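Local coordinates for protein hypoxanthine phosphoribosyltransferase (Bacillus anthracis, PDB 4QYI) that probably transfers the phosphoribosyl group of PRPP to hypoxanthine or guanine, yielding IMP or GMP in purine salvage, at residues A[7-18]-A[166-176]; A[76-87]-A[108-116]. One frame throughout, in Å; residues are numbered along the deposited sequence.

Contact 1 of 2, residues A[7-18]-A[166-176]. With PO4 (phosphate ion), chain G.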
loop_
_atom_site.group_PDB
_atom_site.type_symbol
_atom_site.label_atom_id
_atom_site.label_comp_id
_atom_site.label_asym_id
_atom_site.label_seq_id
_atom_site.Cartn_x
_atom_site.Cartn_y
_atom_site.Cartn_z
ATOM N N GLU A 7 -9.105 21.964 -7.674
ATOM C CA GLU A 7 -9.399 21.152 -8.897
ATOM C C GLU A 7 -8.113 20.814 -9.662
ATOM O O GLU A 7 -7.046 21.413 -9.465
ATOM C CB GLU A 7 -10.429 21.853 -9.799
ATOM C CG GLU A 7 -9.918 23.028 -10.625
ATOM C CD GLU A 7 -10.971 23.594 -11.577
ATOM O OE1 GLU A 7 -12.168 23.299 -11.390
ATOM O OE2 GLU A 7 -10.612 24.342 -12.516
ATOM N N ILE A 8 -8.221 19.824 -10.533
ATOM C CA ILE A 8 -7.089 19.382 -11.322
ATOM C C ILE A 8 -6.862 20.315 -12.480
ATOM O O ILE A 8 -7.804 20.772 -13.105
ATOM C CB ILE A 8 -7.311 17.954 -11.818
ATOM C CG1 ILE A 8 -7.472 17.079 -10.548
ATOM C CG2 ILE A 8 -6.187 17.536 -12.773
ATOM C CD1 ILE A 8 -7.390 15.576 -10.704
ATOM N N LYS A 9 -5.601 20.615 -12.752
ATOM C CA LYS A 9 -5.275 21.507 -13.837
ATOM C C LYS A 9 -4.815 20.746 -15.080
ATOM O O LYS A 9 -5.547 20.652 -16.059
ATOM C CB LYS A 9 -4.198 22.487 -13.381
ATOM C CG LYS A 9 -3.783 23.484 -14.443
ATOM C CD LYS A 9 -2.681 24.398 -13.945
ATOM C CE LYS A 9 -2.151 25.281 -15.073
ATOM N NZ LYS A 9 -1.099 26.204 -14.571
ATOM N N ASP A 10 -3.608 20.196 -15.031
ATOM C CA ASP A 10 -3.043 19.479 -16.163
ATOM C C ASP A 10 -2.406 18.179 -15.750
ATOM O O ASP A 10 -1.959 18.040 -14.621
ATOM C CB ASP A 10 -1.899 20.289 -16.767
ATOM C CG ASP A 10 -2.343 21.609 -17.327
ATOM O OD1 ASP A 10 -3.376 21.646 -18.020
ATOM O OD2 ASP A 10 -1.623 22.603 -17.112
ATOM N N THR A 11 -2.343 17.240 -16.687
ATOM C CA THR A 11 -1.670 15.971 -16.472
ATOM C C THR A 11 -0.183 16.296 -16.540
ATOM O O THR A 11 0.242 16.903 -17.511
ATOM C CB THR A 11 -1.985 15.011 -17.618
ATOM O OG1 THR A 11 -3.406 14.847 -17.722
ATOM C CG2 THR A 11 -1.279 13.674 -17.423
ATOM N N LEU A 12 0.600 15.920 -15.529
ATOM C CA LEU A 12 2.044 16.200 -15.542
ATOM C C LEU A 12 2.854 14.983 -15.986
ATOM O O LEU A 12 3.824 15.123 -16.722
ATOM C CB LEU A 12 2.516 16.700 -14.175
ATOM C CG LEU A 12 3.944 17.261 -14.033
ATOM C CD1 LEU A 12 4.060 18.618 -14.723
ATOM C CD2 LEU A 12 4.302 17.390 -12.558
ATOM N N ILE A 13 2.458 13.798 -15.529
ATOM C CA ILE A 13 3.140 12.569 -15.895
ATOM C C ILE A 13 2.040 11.566 -16.144
ATOM O O ILE A 13 1.242 11.288 -15.263
ATOM C CB ILE A 13 4.055 12.052 -14.773
ATOM C CG1 ILE A 13 4.960 13.178 -14.265
ATOM C CG2 ILE A 13 4.889 10.887 -15.278
ATOM C CD1 ILE A 13 5.850 12.769 -13.114
ATOM N N SER A 14 1.990 11.014 -17.348
ATOM C CA SER A 14 0.920 10.106 -17.698
ATOM C C SER A 14 1.065 8.738 -17.073
ATOM O O SER A 14 2.120 8.352 -16.598
ATOM C CB SER A 14 0.868 9.926 -19.218
ATOM O OG SER A 14 1.979 9.175 -19.673
ATOM N N GLU A 15 -0.033 8.003 -17.109
ATOM C CA GLU A 15 -0.081 6.646 -16.627
ATOM C C GLU A 15 1.009 5.808 -17.313
ATOM O O GLU A 15 1.756 5.083 -16.661
ATOM C CB GLU A 15 -1.470 6.086 -16.930
ATOM C CG GLU A 15 -1.683 4.639 -16.542
ATOM C CD GLU A 15 -3.117 4.186 -16.785
ATOM O OE1 GLU A 15 -3.979 5.014 -17.164
ATOM O OE2 GLU A 15 -3.392 2.995 -16.565
ATOM N N GLU A 16 1.108 5.927 -18.633
ATOM C CA GLU A 16 2.088 5.153 -19.391
ATOM C C GLU A 16 3.541 5.566 -19.057
ATOM O O GLU A 16 4.433 4.726 -18.993
ATOM C CB GLU A 16 1.754 5.251 -20.891
ATOM C CG GLU A 16 2.526 4.349 -21.821
ATOM C CD GLU A 16 3.914 4.833 -22.209
ATOM O OE1 GLU A 16 4.397 5.857 -21.681
ATOM O OE2 GLU A 16 4.526 4.189 -23.089
ATOM N N GLN A 17 3.784 6.856 -18.875
ATOM C CA GLN A 17 5.121 7.303 -18.489
ATOM C C GLN A 17 5.497 6.726 -17.123
ATOM O O GLN A 17 6.637 6.337 -16.896
ATOM C CB GLN A 17 5.179 8.812 -18.395
ATOM C CG GLN A 17 5.229 9.524 -19.717
ATOM C CD GLN A 17 5.182 11.011 -19.452
ATOM O OE1 GLN A 17 4.148 11.549 -19.081
ATOM N NE2 GLN A 17 6.323 11.671 -19.570
ATOM N N LEU A 18 4.533 6.693 -16.214
ATOM C CA LEU A 18 4.785 6.155 -14.887
ATOM C C LEU A 18 5.137 4.688 -14.980
ATOM O O LEU A 18 6.118 4.264 -14.388
ATOM C CB LEU A 18 3.578 6.338 -13.982
ATOM C CG LEU A 18 3.335 7.776 -13.570
ATOM C CD1 LEU A 18 1.945 7.991 -12.992
ATOM C CD2 LEU A 18 4.405 8.160 -12.571
ATOM N N TYR A 166 -7.682 12.572 -4.337
ATOM C CA TYR A 166 -6.939 12.263 -5.566
ATOM C C TYR A 166 -5.854 11.176 -5.558
ATOM O O TYR A 166 -5.151 11.020 -6.550
ATOM C CB TYR A 166 -6.350 13.542 -6.167
ATOM C CG TYR A 166 -7.381 14.593 -6.510
ATOM C CD1 TYR A 166 -8.386 14.328 -7.435
ATOM C CD2 TYR A 166 -7.315 15.864 -5.959
ATOM C CE1 TYR A 166 -9.322 15.289 -7.763
ATOM C CE2 TYR A 166 -8.240 16.837 -6.285
ATOM C CZ TYR A 166 -9.238 16.550 -7.193
ATOM O OH TYR A 166 -10.163 17.529 -7.504
ATOM N N ARG A 167 -5.720 10.402 -4.488
ATOM C CA ARG A 167 -4.696 9.341 -4.473
ATOM C C ARG A 167 -4.970 8.282 -5.518
ATOM O O ARG A 167 -4.060 7.559 -5.913
ATOM C CB ARG A 167 -4.627 8.629 -3.120
ATOM C CG ARG A 167 -4.207 9.491 -1.949
ATOM C CD ARG A 167 -3.869 8.597 -0.769
ATOM N NE ARG A 167 -3.702 9.329 0.477
ATOM C CZ ARG A 167 -2.574 9.884 0.906
ATOM N NH1 ARG A 167 -1.454 9.821 0.198
ATOM N NH2 ARG A 167 -2.576 10.513 2.064
ATOM N N ASN A 168 -6.220 8.193 -5.973
ATOM C CA ASN A 168 -6.595 7.161 -6.911
ATOM C C ASN A 168 -6.425 7.480 -8.391
ATOM O O ASN A 168 -6.756 6.646 -9.221
ATOM C CB ASN A 168 -8.032 6.736 -6.669
ATOM C CG ASN A 168 -9.009 7.850 -6.918
ATOM O OD1 ASN A 168 -8.740 9.011 -6.621
ATOM N ND2 ASN A 168 -10.149 7.504 -7.480
ATOM N N LEU A 169 -5.904 8.655 -8.731
ATOM C CA LEU A 169 -5.662 8.937 -10.137
ATOM C C LEU A 169 -4.536 8.032 -10.641
ATOM O O LEU A 169 -3.555 7.827 -9.942
ATOM C CB LEU A 169 -5.250 10.390 -10.354
ATOM C CG LEU A 169 -6.213 11.445 -9.822
ATOM C CD1 LEU A 169 -5.682 12.835 -10.127
ATOM C CD2 LEU A 169 -7.606 11.278 -10.413
ATOM N N PRO A 170 -4.666 7.483 -11.861
ATOM C CA PRO A 170 -3.602 6.626 -12.384
ATOM C C PRO A 170 -2.425 7.390 -12.992
ATOM O O PRO A 170 -1.455 6.780 -13.463
ATOM C CB PRO A 170 -4.317 5.806 -13.447
ATOM C CG PRO A 170 -5.418 6.697 -13.928
ATOM C CD PRO A 170 -5.877 7.443 -12.705
ATOM N N PHE A 171 -2.510 8.717 -12.958
ATOM C CA PHE A 171 -1.486 9.613 -13.484
ATOM C C PHE A 171 -1.209 10.672 -12.419
ATOM O O PHE A 171 -1.914 10.737 -11.409
ATOM C CB PHE A 171 -2.002 10.293 -14.777
ATOM C CG PHE A 171 -3.327 10.972 -14.595
ATOM C CD1 PHE A 171 -3.405 12.268 -14.091
ATOM C CD2 PHE A 171 -4.504 10.307 -14.908
ATOM C CE1 PHE A 171 -4.635 12.886 -13.899
ATOM C CE2 PHE A 171 -5.732 10.919 -14.742
ATOM C CZ PHE A 171 -5.801 12.205 -14.230
ATOM N N ILE A 172 -0.183 11.488 -12.649
ATOM C CA ILE A 172 0.172 12.584 -11.759
ATOM C C ILE A 172 -0.240 13.897 -12.427
ATOM O O ILE A 172 0.043 14.128 -13.604
ATOM C CB ILE A 172 1.661 12.558 -11.389
ATOM C CG1 ILE A 172 1.902 11.304 -10.506
ATOM C CG2 ILE A 172 2.069 13.829 -10.657
ATOM C CD1 ILE A 172 3.219 11.176 -9.794
ATOM N N ALA A 173 -0.919 14.752 -11.664
ATOM C CA ALA A 173 -1.407 16.022 -12.179
ATOM C C ALA A 173 -1.129 17.206 -11.285
ATOM O O ALA A 173 -0.924 17.056 -10.088
ATOM C CB ALA A 173 -2.908 15.931 -12.378
ATOM N N SER A 174 -1.151 18.386 -11.893
ATOM C CA SER A 174 -1.017 19.632 -11.174
ATOM C C SER A 174 -2.436 19.991 -10.737
ATOM O O SER A 174 -3.410 19.530 -11.336
ATOM C CB SER A 174 -0.423 20.726 -12.069
ATOM O OG SER A 174 -1.124 20.843 -13.295
ATOM N N VAL A 175 -2.533 20.792 -9.682
ATOM C CA VAL A 175 -3.784 21.256 -9.111
ATOM C C VAL A 175 -3.500 22.750 -8.886
ATOM O O VAL A 175 -2.343 23.097 -8.781
ATOM C CB VAL A 175 -4.089 20.623 -7.738
ATOM C CG1 VAL A 175 -4.233 19.117 -7.833
ATOM C CG2 VAL A 175 -3.002 20.963 -6.737
ATOM N N VAL A 176 -4.502 23.632 -8.838
ATOM C CA VAL A 176 -4.274 25.066 -8.561
ATOM C C VAL A 176 -5.330 25.652 -7.628
ATOM O O VAL A 176 -6.293 24.979 -7.258
ATOM C CB VAL A 176 -4.254 25.886 -9.854
ATOM C CG1 VAL A 176 -3.053 25.498 -10.699
ATOM C CG2 VAL A 176 -5.553 25.691 -10.620
HETATM P P PO4 G . 1.501 10.835 2.985
HETATM O O1 PO4 G . 0.840 10.343 4.255
HETATM O O2 PO4 G . 0.496 10.746 1.868
HETATM O O3 PO4 G . 1.955 12.276 3.094
HETATM O O4 PO4 G . 2.701 9.956 2.698
#
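Ile8 spreads its branches over three residues of 166-176. With CG1 set anti to the carbonyl carbon (chi1 -60°), that atom lies over one face of the Tyr166 ring, 4.1 Å from its centroid, in a CH-pi contact. Ile8 CD1, the end of the same branch, meets Leu169 CD1 tip to tip at a tight 3.3 Å, while CG2 of the isoleucine rests on Ala173 CB. On the face shared by Ile13 and Ile172, Leu18 CD1 comes from the following helix to within 4.1 Å of Ile172 CG1, and Leu131 touches both isoleucines. The backbones pair antiparallel with a classic beta bulge, in which Ile172 O accepts from Leu12 N (2.7 Å) and Ile13 N (3.1 Å). This pairing of the two chain ends is consistent with the hood of type I phosphoribosyltransferases. Farther along, Ser174 grips Asp10 twice: its N donates to Asp10 O, and its OG, turned between backbone N and carbonyl carbon (chi1 51°), accepts from Asp10 N at 3.1 Å. Ser14 and Gln17 form a capping box on the helix start. Arg167 NH1 donates to phosphate O2 at 2.7 Å with the oxygen in the guanidinium plane; Lys45 N and Gly46 N bind the same ion.

Contact 2 of 2, residues A[76-87]-A[108-116]. With PO4 (phosphate ion), chain H.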
loop_
_atom_site.group_PDB
_atom_site.type_symbol
_atom_site.label_atom_id
_atom_site.label_comp_id
_atom_site.label_asym_id
_atom_site.label_seq_id
_atom_site.Cartn_x
_atom_site.Cartn_y
_atom_site.Cartn_z
ATOM N N THR A 76 9.476 20.016 12.219
ATOM C CA THR A 76 9.615 19.082 11.109
ATOM C C THR A 76 10.071 19.812 9.840
ATOM O O THR A 76 11.002 19.378 9.165
ATOM C CB THR A 76 8.288 18.344 10.858
ATOM O OG1 THR A 76 7.957 17.561 12.012
ATOM C CG2 THR A 76 8.369 17.440 9.626
ATOM N N GLU A 77 9.417 20.923 9.527
ATOM C CA GLU A 77 9.754 21.718 8.351
ATOM C C GLU A 77 11.194 22.241 8.345
ATOM O O GLU A 77 11.765 22.435 7.291
ATOM C CB GLU A 77 8.803 22.906 8.253
ATOM C CG GLU A 77 7.365 22.521 7.957
ATOM C CD GLU A 77 6.429 23.687 8.158
ATOM O OE1 GLU A 77 5.285 23.495 8.624
ATOM O OE2 GLU A 77 6.876 24.811 7.900
ATOM N N THR A 78 11.794 22.442 9.512
ATOM C CA THR A 78 13.156 22.980 9.587
ATOM C C THR A 78 14.225 21.955 9.982
ATOM O O THR A 78 15.392 22.104 9.621
ATOM C CB THR A 78 13.239 24.176 10.566
ATOM O OG1 THR A 78 12.954 23.736 11.897
ATOM C CG2 THR A 78 12.256 25.267 10.180
ATOM N N THR A 79 13.846 20.913 10.717
ATOM C CA THR A 79 14.835 19.922 11.149
ATOM C C THR A 79 14.562 18.482 10.702
ATOM O O THR A 79 15.414 17.621 10.898
ATOM C CB THR A 79 14.944 19.889 12.682
ATOM O OG1 THR A 79 13.795 19.214 13.220
ATOM C CG2 THR A 79 15.086 21.313 13.271
ATOM N N GLY A 80 13.367 18.198 10.185
ATOM C CA GLY A 80 13.007 16.839 9.743
ATOM C C GLY A 80 12.581 15.891 10.839
ATOM O O GLY A 80 12.204 14.721 10.577
ATOM N N LYS A 81 12.630 16.395 12.065
ATOM C CA LYS A 81 12.250 15.614 13.203
ATOM C C LYS A 81 10.806 15.214 13.004
ATOM O O LYS A 81 9.934 16.073 12.856
ATOM C CB LYS A 81 12.391 16.450 14.489
ATOM C CG LYS A 81 12.180 15.684 15.775
ATOM C CD LYS A 81 11.739 16.537 16.974
ATOM C CE LYS A 81 12.501 17.814 17.297
ATOM N NZ LYS A 81 11.780 18.616 18.338
ATOM N N VAL A 82 10.568 13.911 12.997
ATOM C CA VAL A 82 9.224 13.385 12.877
ATOM C C VAL A 82 8.989 12.362 13.953
ATOM O O VAL A 82 9.916 11.773 14.494
ATOM C CB VAL A 82 8.931 12.709 11.530
ATOM C CG1 VAL A 82 8.791 13.743 10.424
ATOM C CG2 VAL A 82 9.975 11.637 11.208
ATOM N N LYS A 83 7.718 12.160 14.256
ATOM C CA LYS A 83 7.274 11.216 15.255
ATOM C C LYS A 83 7.006 9.895 14.550
ATOM O O LYS A 83 6.252 9.865 13.569
ATOM C CB LYS A 83 5.980 11.760 15.883
ATOM C CG LYS A 83 5.273 10.856 16.870
ATOM C CD LYS A 83 3.974 11.485 17.335
ATOM C CE LYS A 83 2.971 10.494 17.914
ATOM N NZ LYS A 83 3.406 9.570 18.974
ATOM N N LEU A 84 7.654 8.808 14.985
ATOM C CA LEU A 84 7.358 7.514 14.386
ATOM C C LEU A 84 6.006 7.057 14.867
ATOM O O LEU A 84 5.807 6.847 16.061
ATOM C CB LEU A 84 8.365 6.438 14.768
ATOM C CG LEU A 84 9.776 6.718 14.306
ATOM C CD1 LEU A 84 10.654 5.497 14.608
ATOM C CD2 LEU A 84 9.724 7.018 12.827
ATOM N N LEU A 85 5.065 6.920 13.954
ATOM C CA LEU A 85 3.736 6.432 14.303
ATOM C C LEU A 85 3.665 4.933 14.210
ATOM O O LEU A 85 2.934 4.303 14.961
ATOM C CB LEU A 85 2.671 7.008 13.361
ATOM C CG LEU A 85 2.458 8.515 13.427
ATOM C CD1 LEU A 85 1.413 8.967 12.397
ATOM C CD2 LEU A 85 2.023 8.899 14.826
ATOM N N LYS A 86 4.391 4.367 13.251
ATOM C CA LYS A 86 4.444 2.929 13.071
ATOM C C LYS A 86 5.848 2.605 12.633
ATOM O O LYS A 86 6.296 3.022 11.567
ATOM C CB LYS A 86 3.437 2.436 12.011
ATOM C CG LYS A 86 3.478 0.916 11.746
ATOM C CD LYS A 86 2.997 0.113 12.953
ATOM C CE LYS A 86 3.024 -1.399 12.695
ATOM N NZ LYS A 86 4.405 -1.997 12.567
ATOM N N ASP A 87 6.531 1.825 13.459
ATOM C CA ASP A 87 7.877 1.416 13.201
ATOM C C ASP A 87 7.836 0.087 12.425
ATOM O O ASP A 87 6.792 -0.531 12.296
ATOM C CB ASP A 87 8.569 1.208 14.541
ATOM C CG ASP A 87 10.082 1.256 14.454
ATOM O OD1 ASP A 87 10.638 1.403 13.345
ATOM O OD2 ASP A 87 10.716 1.249 15.542
ATOM N N LEU A 108 14.801 16.537 4.686
ATOM C CA LEU A 108 14.972 16.587 6.134
ATOM C C LEU A 108 14.387 15.368 6.824
ATOM O O LEU A 108 15.021 14.760 7.671
ATOM C CB LEU A 108 14.334 17.875 6.683
ATOM C CG LEU A 108 15.024 19.181 6.256
ATOM C CD1 LEU A 108 14.196 20.414 6.577
ATOM C CD2 LEU A 108 16.396 19.297 6.900
ATOM N N THR A 109 13.170 15.010 6.450
ATOM C CA THR A 109 12.486 13.873 7.056
ATOM C C THR A 109 13.088 12.521 6.718
ATOM O O THR A 109 13.150 11.614 7.541
ATOM C CB THR A 109 10.999 13.891 6.677
ATOM O OG1 THR A 109 10.392 15.028 7.303
ATOM C CG2 THR A 109 10.295 12.638 7.152
ATOM N N LEU A 110 13.545 12.382 5.500
ATOM C CA LEU A 110 14.125 11.130 5.100
ATOM C C LEU A 110 15.520 10.962 5.718
ATOM O O LEU A 110 15.950 9.841 6.000
ATOM C CB LEU A 110 14.155 11.109 3.599
ATOM C CG LEU A 110 14.255 9.756 2.938
ATOM C CD1 LEU A 110 13.133 8.816 3.392
ATOM C CD2 LEU A 110 14.155 10.012 1.452
ATOM N N HIS A 111 16.207 12.078 5.960
ATOM C CA HIS A 111 17.519 12.040 6.615
ATOM C C HIS A 111 17.317 11.516 8.034
ATOM O O HIS A 111 18.092 10.702 8.529
ATOM C CB HIS A 111 18.140 13.440 6.644
ATOM C CG HIS A 111 19.512 13.490 7.243
ATOM N ND1 HIS A 111 20.654 13.205 6.525
ATOM C CD2 HIS A 111 19.928 13.824 8.489
ATOM C CE1 HIS A 111 21.712 13.349 7.304
ATOM N NE2 HIS A 111 21.299 13.729 8.501
ATOM N N PHE A 112 16.247 11.970 8.677
ATOM C CA PHE A 112 15.925 11.542 10.021
ATOM C C PHE A 112 15.573 10.044 9.988
ATOM O O PHE A 112 16.020 9.261 10.826
ATOM C CB PHE A 112 14.762 12.408 10.536
ATOM C CG PHE A 112 14.457 12.241 11.975
ATOM C CD1 PHE A 112 13.551 11.281 12.401
ATOM C CD2 PHE A 112 15.038 13.084 12.903
ATOM C CE1 PHE A 112 13.253 11.148 13.739
ATOM C CE2 PHE A 112 14.739 12.962 14.243
ATOM C CZ PHE A 112 13.846 11.995 14.664
ATOM N N LEU A 113 14.781 9.627 9.010
ATOM C CA LEU A 113 14.420 8.204 8.909
ATOM C C LEU A 113 15.647 7.338 8.602
ATOM O O LEU A 113 15.755 6.205 9.060
ATOM C CB LEU A 113 13.321 7.969 7.884
ATOM C CG LEU A 113 11.987 8.639 8.220
ATOM C CD1 LEU A 113 10.955 8.292 7.159
ATOM C CD2 LEU A 113 11.468 8.215 9.586
ATOM N N LYS A 114 16.587 7.906 7.870
ATOM C CA LYS A 114 17.837 7.221 7.576
ATOM C C LYS A 114 18.578 6.864 8.870
ATOM O O LYS A 114 18.984 5.721 9.068
ATOM C CB LYS A 114 18.715 8.120 6.714
ATOM C CG LYS A 114 20.053 7.516 6.342
ATOM C CD LYS A 114 20.816 8.455 5.419
ATOM C CE LYS A 114 22.177 7.897 5.058
ATOM N NZ LYS A 114 22.925 8.795 4.140
ATOM N N ASP A 115 18.753 7.847 9.756
ATOM C CA ASP A 115 19.410 7.601 11.043
ATOM C C ASP A 115 18.674 6.530 11.852
ATOM O O ASP A 115 19.296 5.718 12.535
ATOM C CB ASP A 115 19.494 8.883 11.855
ATOM C CG ASP A 115 20.484 9.873 11.290
ATOM O OD1 ASP A 115 21.315 9.495 10.439
ATOM O OD2 ASP A 115 20.471 11.031 11.745
ATOM N N HIS A 116 17.344 6.528 11.793
ATOM C CA HIS A 116 16.576 5.522 12.518
ATOM C C HIS A 116 16.900 4.109 11.998
ATOM O O HIS A 116 17.173 3.195 12.774
ATOM C CB HIS A 116 15.068 5.786 12.417
ATOM C CG HIS A 116 14.228 4.714 13.041
ATOM N ND1 HIS A 116 14.187 4.500 14.399
ATOM C CD2 HIS A 116 13.391 3.806 12.496
ATOM C CE1 HIS A 116 13.371 3.498 14.663
ATOM N NE2 HIS A 116 12.876 3.058 13.524
HETATM P P PO4 H . 11.355 14.691 2.764
HETATM O O1 PO4 H . 9.951 14.168 2.797
HETATM O O2 PO4 H . 11.577 15.407 1.459
HETATM O O3 PO4 H . 11.650 15.706 3.846
HETATM O O4 PO4 H . 12.294 13.545 2.952
#
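Phe112 lays one face of its ring against the backbone of Lys81 and Val82. Lys81 CA stands 4.0 Å from the ring centroid in a CH-pi contact, Val82 N lies over the same face, and Val82 CG2 meets Phe112 CD1 at 3.8 Å. The ring gets there because CG is anti to the backbone N (chi1 -171°), which swings it out from the helix toward the strand. From the next residue, Leu113 CD2 reaches Val82 CG2, whose sister branch CG1 sits by Thr109, one turn earlier in the helix. At the end of the contact His116 NE2 donates to Asp87 OD1 at 2.8 Å; the oxygen lies near the ring plane and is met on its syn side, though from out of the carboxylate plane, the two planes standing 47° apart. Leu84 CD1 lies over a face of this imidazole, a contact made less certain by the two conformers of Leu84.

At the other end the helix comes down on Gly80, whose CA lies only 3.5 Å from Leu108 CB, and Leu108 CD1 runs up to Glu77 O. The turn is set from within 76-87: Gly80 has a positive phi (81°), Thr76 OG1 donates to Lys81 O at 2.6 Å, and Thr79 OG1, hydrogen-bonded also to Gln75 O, accepts from Lys81 N in an ST turn. Behind the contact, strand 82-84 is the edge of the mixed sheet, paired with 62-71, and His120 stacks edge-to-face on His116.

The start of the helix faces a phosphate: Thr109 N donates to its O3 at 3.1 Å and Leu110 N, weakly, to its O4, while Asp105 N and Gly107 N also donate to it. With Glu101 and Asp102 at the magnesium ion, such a loop followed by a helix is the PRPP-binding motif of type I phosphoribosyltransferases, where the phosphate probably marks the 5'-phosphate site.

How the contacts relate
Neither contact is wholly buried, and they belong to different sheets. Contact 1, centred about 17 Å from the middle of the chain, joins the two modelled chain ends in a small antiparallel sheet, largely through backbone hydrogen bonds. Contact 2, centred about 13 Å out, sets a helix against the edge strand of the main sheet, so side-chain packing dominates and a single hydrogen bond joins its segments. They share no element; the centres of contact 1 and contact 2 lie about 27 Å apart, and the nearest atoms of contacts 1 and 2 about 11 Å apart. Each also holds a phosphate, by a guanidinium in contact 1 and by backbone N-H groups at a helix start in contact 2, consistent with opposing borders of one active-site cleft.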